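Local coordinates for regulatory protein MarR (Planctomyces limnophilus, PDB 3U2R) that probably binds DNA as a transcription factor of the MarR family, through a winged helix-turn-helix domain, at residues F42-Q47 / D84-R89; Q47-L52 / K114-L119. All coordinates share one frame; numbering follows the deposited sequence.

How the contacts relate
Helix 46-58 serves both contacts, which share Gln47 and have centres about 9 Å apart. Contact 1 (42-47 with 84-89) ties the turn before that helix to the end of helix 78-88; contact 2 (47-52 with 114-119) packs the helix itself on helix 110-148. They join in one apolar layer: Phe42 CD1 is 3.5 Å from Leu119 CD2, and Leu44 CD1 is 3.9 Å from Leu119 CD1. Gln48, in the first segment of contact 2, packs on contact 1's helix 78-88, its NE2 lying 3.5 Å from Arg85 CB. Together they connect the probable DNA-binding region to the long helix, and both touch the second subunit.

Contact 1. Residues F42-Q47 / D84-R89; sequences FELSAQ and DRLDDR
A single arginine reaches from the end of one helix to hold the backbone of a turn that ends another: the guanidinium of Arg89 takes two successive carbonyls, those of Phe42 and Glu43. NH2 gives a hydrogen bond of 2.8 Å to Phe42 O and meets it nearly along the C=O axis, at 165°, with the oxygen tilted somewhat from the guanidinium plane. NH1 gives the second hydrogen bond, 3.0 Å to Glu43 O; here the oxygen sits in the guanidinium plane, but the nitrogen stands above the plane of the carbonyl. Neither bond is straight, with N-H...O angles of 140° and 134°, as might be expected when one flat group serves two carbonyls that face it differently.

Arg89 gets there by folding its chain: CG is anti to the carbonyl carbon, and bends at chi2 and chi3 turn the tip onto the turn. Beside it, Glu43 CB packs 3.7 Å from Arg89 NH1. The Glu43 carboxylate does not touch the guanidinium, OE2 being 5.4 Å from NH1, yet its charge would probably favour the arginine's position. Next to the guanidinium, Leu44 and Leu86 cross at about a right angle and meet tip to tip, CD2 to CD2 at 3.9 Å. The same methyl of Leu44 is 4.1 Å from Arg89 NH1, so the leucine pair continues directly into the polar grip. Leu44 also packs on Leu115 of helix 110-148.

Glu43, with positive phi, is the C-prime residue of a Schellman motif closing helix 18-40, and Ser45 N-caps helix 46-58. Arg89 thus clasps a helix-to-helix turn to the end of helix 78-88, the probable recognition helix of the MarR winged helix-turn-helix domain.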
loop_
_atom_site.group_PDB
_atom_site.type_symbol
_atom_site.label_atom_id
_atom_site.label_comp_id
_atom_site.label_asym_id
_atom_site.label_seq_id
_atom_site.Cartn_x
_atom_site.Cartn_y
_atom_site.Cartn_z
ATOM N N PHE A 42 29.153 0.892 4.913
ATOM C CA PHE A 42 30.166 1.893 4.648
ATOM C C PHE A 42 30.879 2.337 5.948
ATOM O O PHE A 42 31.685 3.280 5.927
ATOM C CB PHE A 42 29.536 3.077 3.948
ATOM C CG PHE A 42 28.984 2.725 2.581
ATOM C CD1 PHE A 42 27.728 2.150 2.449
ATOM C CD2 PHE A 42 29.775 2.837 1.442
ATOM C CE1 PHE A 42 27.223 1.834 1.205
ATOM C CE2 PHE A 42 29.262 2.534 0.189
ATOM C CZ PHE A 42 27.998 2.029 0.075
ATOM N N GLU A 43 30.631 1.599 7.049
ATOM C CA GLU A 43 31.113 1.860 8.371
ATOM C C GLU A 43 30.718 3.278 8.823
ATOM O O GLU A 43 31.507 4.023 9.385
ATOM C CB GLU A 43 32.614 1.590 8.459
ATOM C CG GLU A 43 32.963 0.114 8.267
ATOM C CD GLU A 43 33.731 -0.534 9.406
ATOM O OE1 GLU A 43 33.333 -1.645 9.829
ATOM O OE2 GLU A 43 34.728 0.063 9.874
ATOM N N LEU A 44 29.454 3.616 8.600
ATOM C CA LEU A 44 28.877 4.890 9.008
ATOM C C LEU A 44 27.616 4.688 9.766
ATOM O O LEU A 44 27.006 3.644 9.676
ATOM C CB LEU A 44 28.505 5.763 7.795
ATOM C CG LEU A 44 29.583 6.262 6.894
ATOM C CD1 LEU A 44 28.949 6.904 5.640
ATOM C CD2 LEU A 44 30.478 7.246 7.612
ATOM N N SER A 45 27.195 5.739 10.445
ATOM C CA SER A 45 25.903 5.916 11.084
ATOM C C SER A 45 25.191 6.961 10.285
ATOM O O SER A 45 25.818 7.719 9.521
ATOM C CB SER A 45 26.065 6.383 12.524
ATOM O OG SER A 45 26.943 7.506 12.568
ATOM N N ALA A 46 23.884 7.036 10.486
ATOM C CA ALA A 46 23.066 8.020 9.818
ATOM C C ALA A 46 23.487 9.430 10.257
ATOM O O ALA A 46 23.461 10.331 9.433
ATOM C CB ALA A 46 21.585 7.782 10.120
ATOM N N GLN A 47 23.923 9.604 11.530
ATOM C CA GLN A 47 24.340 10.915 12.034
ATOM C C GLN A 47 25.634 11.342 11.336
ATOM O O GLN A 47 25.802 12.527 11.069
ATOM C CB GLN A 47 24.492 10.940 13.570
ATOM C CG GLN A 47 24.406 12.341 14.126
ATOM C CD GLN A 47 24.363 12.395 15.650
ATOM O OE1 GLN A 47 25.096 11.678 16.356
ATOM N NE2 GLN A 47 23.535 13.287 16.200
ATOM N N ASP A 84 35.761 12.689 14.758
ATOM C CA ASP A 84 37.081 12.060 14.894
ATOM C C ASP A 84 37.180 10.875 13.946
ATOM O O ASP A 84 38.194 10.711 13.295
ATOM C CB ASP A 84 37.333 11.518 16.345
ATOM C CG ASP A 84 37.626 12.479 17.485
ATOM O OD1 ASP A 84 37.793 13.702 17.215
ATOM O OD2 ASP A 84 37.737 11.998 18.666
ATOM N N ARG A 85 36.141 10.016 13.920
ATOM C CA ARG A 85 36.105 8.853 13.028
ATOM C C ARG A 85 36.152 9.302 11.586
ATOM O O ARG A 85 36.922 8.746 10.799
ATOM C CB ARG A 85 34.842 8.000 13.267
ATOM C CG ARG A 85 34.902 7.203 14.572
ATOM C CD ARG A 85 33.663 6.342 14.757
ATOM N NE ARG A 85 32.568 7.070 15.404
ATOM C CZ ARG A 85 31.305 6.651 15.469
ATOM N NH1 ARG A 85 30.945 5.493 14.912
ATOM N NH2 ARG A 85 30.385 7.393 16.077
ATOM N N LEU A 86 35.352 10.329 11.237
ATOM C CA LEU A 86 35.361 10.887 9.870
ATOM C C LEU A 86 36.724 11.501 9.510
ATOM O O LEU A 86 37.176 11.330 8.385
ATOM C CB LEU A 86 34.267 11.942 9.667
ATOM C CG LEU A 86 32.845 11.459 9.861
ATOM C CD1 LEU A 86 31.903 12.607 9.611
ATOM C CD2 LEU A 86 32.577 10.227 8.953
ATOM N N ASP A 87 37.358 12.191 10.430
ATOM C CA ASP A 87 38.758 12.738 10.257
ATOM C C ASP A 87 39.760 11.619 10.089
ATOM O O ASP A 87 40.600 11.691 9.185
ATOM C CB ASP A 87 39.167 13.556 11.469
ATOM C CG ASP A 87 40.248 14.595 11.188
ATOM O OD1 ASP A 87 41.156 14.305 10.417
ATOM O OD2 ASP A 87 40.184 15.692 11.762
ATOM N N ASP A 88 39.649 10.528 10.879
ATOM C CA ASP A 88 40.632 9.453 10.736
ATOM C C ASP A 88 40.526 8.795 9.390
ATOM O O ASP A 88 41.521 8.343 8.866
ATOM C CB ASP A 88 40.472 8.399 11.845
ATOM C CG ASP A 88 40.800 8.931 13.223
ATOM O OD1 ASP A 88 41.622 9.894 13.321
ATOM O OD2 ASP A 88 40.233 8.407 14.206
ATOM N N ARG A 89 39.301 8.729 8.835
ATOM C CA ARG A 89 39.063 8.160 7.521
ATOM C C ARG A 89 39.434 9.138 6.360
ATOM O O ARG A 89 39.267 8.774 5.194
ATOM C CB ARG A 89 37.591 7.775 7.367
ATOM C CG ARG A 89 37.013 6.833 8.441
ATOM C CD ARG A 89 36.771 5.417 7.981
ATOM N NE ARG A 89 35.897 5.278 6.805
ATOM C CZ ARG A 89 34.583 5.057 6.804
ATOM N NH1 ARG A 89 33.902 5.003 7.951
ATOM N NH2 ARG A 89 33.935 4.893 5.657
#

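Contact 2. Residues Q47-L52 / K114-L119; sequences QQYNTL and KLLKDL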
loop_
_atom_site.group_PDB
_atom_site.type_symbol
_atom_site.label_atom_id
_atom_site.label_comp_id
_atom_site.label_asym_id
_atom_site.label_seq_id
_atom_site.Cartn_x
_atom_site.Cartn_y
_atom_site.Cartn_z
ATOM N N GLN A 47 23.923 9.604 11.530
ATOM C CA GLN A 47 24.340 10.915 12.034
ATOM C C GLN A 47 25.634 11.342 11.336
ATOM O O GLN A 47 25.802 12.527 11.069
ATOM C CB GLN A 47 24.492 10.940 13.570
ATOM C CG GLN A 47 24.406 12.341 14.126
ATOM C CD GLN A 47 24.363 12.395 15.650
ATOM O OE1 GLN A 47 25.096 11.678 16.356
ATOM N NE2 GLN A 47 23.535 13.287 16.200
ATOM N N GLN A 48 26.505 10.370 10.996
ATOM C CA GLN A 48 27.731 10.659 10.222
ATOM C C GLN A 48 27.376 11.025 8.785
ATOM O O GLN A 48 27.903 11.987 8.272
ATOM C CB GLN A 48 28.708 9.511 10.250
ATOM C CG GLN A 48 29.456 9.408 11.568
ATOM C CD GLN A 48 30.323 8.177 11.602
ATOM O OE1 GLN A 48 29.893 7.095 11.278
ATOM N NE2 GLN A 48 31.523 8.275 12.085
ATOM N N TYR A 49 26.401 10.335 8.176
ATOM C CA TYR A 49 25.934 10.679 6.828
ATOM C C TYR A 49 25.359 12.106 6.839
ATOM O O TYR A 49 25.636 12.894 5.926
ATOM C CB TYR A 49 24.881 9.639 6.381
ATOM C CG TYR A 49 24.216 9.956 5.049
ATOM C CD1 TYR A 49 24.846 9.673 3.853
ATOM C CD2 TYR A 49 22.959 10.528 4.999
ATOM C CE1 TYR A 49 24.280 10.026 2.631
ATOM C CE2 TYR A 49 22.348 10.824 3.780
ATOM C CZ TYR A 49 23.004 10.534 2.591
ATOM O OH TYR A 49 22.478 10.827 1.356
ATOM N N ASN A 50 24.542 12.420 7.889
ATOM C CA ASN A 50 23.890 13.720 8.069
ATOM C C ASN A 50 24.942 14.832 8.249
ATOM O O ASN A 50 24.835 15.860 7.622
ATOM C CB ASN A 50 22.939 13.691 9.236
ATOM C CG ASN A 50 21.682 12.916 8.968
ATOM O OD1 ASN A 50 21.348 12.578 7.842
ATOM N ND2 ASN A 50 20.883 12.776 9.973
ATOM N N THR A 51 26.026 14.555 8.938
ATOM C CA THR A 51 27.167 15.497 9.043
ATOM C C THR A 51 27.834 15.687 7.679
ATOM O O THR A 51 28.031 16.813 7.216
ATOM C CB THR A 51 28.158 14.972 10.076
ATOM O OG1 THR A 51 27.484 14.801 11.330
ATOM C CG2 THR A 51 29.327 15.876 10.254
ATOM N N LEU A 52 28.146 14.596 6.990
ATOM C CA LEU A 52 28.767 14.753 5.695
ATOM C C LEU A 52 27.868 15.536 4.737
ATOM O O LEU A 52 28.376 16.398 4.058
ATOM C CB LEU A 52 29.124 13.387 5.095
ATOM C CG LEU A 52 30.202 12.546 5.847
ATOM C CD1 LEU A 52 30.295 11.115 5.293
ATOM C CD2 LEU A 52 31.618 13.164 5.724
ATOM N N LYS A 114 33.349 12.132 -2.640
ATOM C CA LYS A 114 33.252 10.876 -3.374
ATOM C C LYS A 114 32.376 9.899 -2.606
ATOM O O LYS A 114 31.555 9.208 -3.217
ATOM C CB LYS A 114 34.641 10.281 -3.604
ATOM C CG LYS A 114 34.697 8.847 -4.176
ATOM C CD LYS A 114 34.899 8.818 -5.655
ATOM C CE LYS A 114 34.966 7.395 -6.168
ATOM N NZ LYS A 114 33.649 6.955 -6.689
ATOM N N LEU A 115 32.555 9.811 -1.296
ATOM C CA LEU A 115 31.757 8.859 -0.536
ATOM C C LEU A 115 30.277 9.192 -0.642
ATOM O O LEU A 115 29.452 8.305 -0.857
ATOM C CB LEU A 115 32.200 8.785 0.938
ATOM C CG LEU A 115 31.372 7.891 1.821
ATOM C CD1 LEU A 115 31.402 6.382 1.319
ATOM C CD2 LEU A 115 31.857 7.998 3.211
ATOM N N LEU A 116 29.935 10.458 -0.544
ATOM C CA LEU A 116 28.532 10.879 -0.700
ATOM C C LEU A 116 28.023 10.580 -2.137
ATOM O O LEU A 116 26.924 10.117 -2.257
ATOM C CB LEU A 116 28.375 12.371 -0.380
ATOM C CG LEU A 116 28.500 12.784 1.049
ATOM C CD1 LEU A 116 28.327 14.268 1.167
ATOM C CD2 LEU A 116 27.486 12.128 1.896
ATOM N N LYS A 117 28.837 10.719 -3.193
ATOM C CA LYS A 117 28.384 10.366 -4.558
ATOM C C LYS A 117 28.148 8.850 -4.661
ATOM O O LYS A 117 27.154 8.430 -5.270
ATOM C CB LYS A 117 29.367 10.836 -5.651
ATOM C CG LYS A 117 29.368 12.346 -5.848
ATOM C CD LYS A 117 30.132 12.814 -7.092
ATOM C CE LYS A 117 30.614 14.267 -6.989
ATOM N NZ LYS A 117 31.220 14.774 -8.261
ATOM N N ASP A 118 29.019 8.026 -4.033
ATOM C CA ASP A 118 28.830 6.567 -4.014
ATOM C C ASP A 118 27.637 6.128 -3.192
ATOM O O ASP A 118 27.152 5.010 -3.373
ATOM C CB ASP A 118 30.052 5.861 -3.439
ATOM C CG ASP A 118 31.288 5.971 -4.288
ATOM O OD1 ASP A 118 31.161 6.374 -5.473
ATOM O OD2 ASP A 118 32.384 5.692 -3.767
ATOM N N LEU A 119 27.197 6.950 -2.272
ATOM C CA LEU A 119 26.061 6.634 -1.426
ATOM C C LEU A 119 24.725 7.078 -2.005
ATOM O O LEU A 119 23.726 6.723 -1.417
ATOM C CB LEU A 119 26.229 7.282 -0.046
ATOM C CG LEU A 119 27.197 6.557 0.863
ATOM C CD1 LEU A 119 27.614 7.435 2.017
ATOM C CD2 LEU A 119 26.587 5.298 1.407
#
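Leu116 and Leu52 point at each other across the two helices, and the Tyr49 side chain crosses Leu116 obliquely. Leu116, with CG anti to its carbonyl carbon, spreads both methyls over helix 46-58: CD2 sits 3.8 Å from Leu52 CB and also 3.9 Å from Tyr49 CE1, while CD1 presses against the backbone, 3.6 Å from Leu52 O. The tyrosine ring is carried there by a chi1 of 174°, which sets CG anti to the backbone N. Its edge at CD1 receives Leu119 CD1 at 4.0 Å, the two side chains running past each other in opposite directions. On the other flank Leu52 and Leu115 cross at about a right angle, CD1 to CD2 at 4.1 Å.

An alanine in place of Leu116 would remove both of these methyls and would probably loosen the packing of Leu52 and Tyr49 against helix 110-148. No hydrogen bond links the segments; the contact is apolar, and the axes of the segments 47-52 and 114-119 approach to 11.1 Å and cross at -117°.

Strand 103-108 closes one side through Leu108, which touches both Leu52 and Leu116. From helix 18-40 the ring of Phe39 meets that of Tyr49, and Thr17 of the second subunit packs on Tyr49 as well, so helix 46-58 packs against helix 110-148, strand 103-108, helix 18-40 and the second subunit.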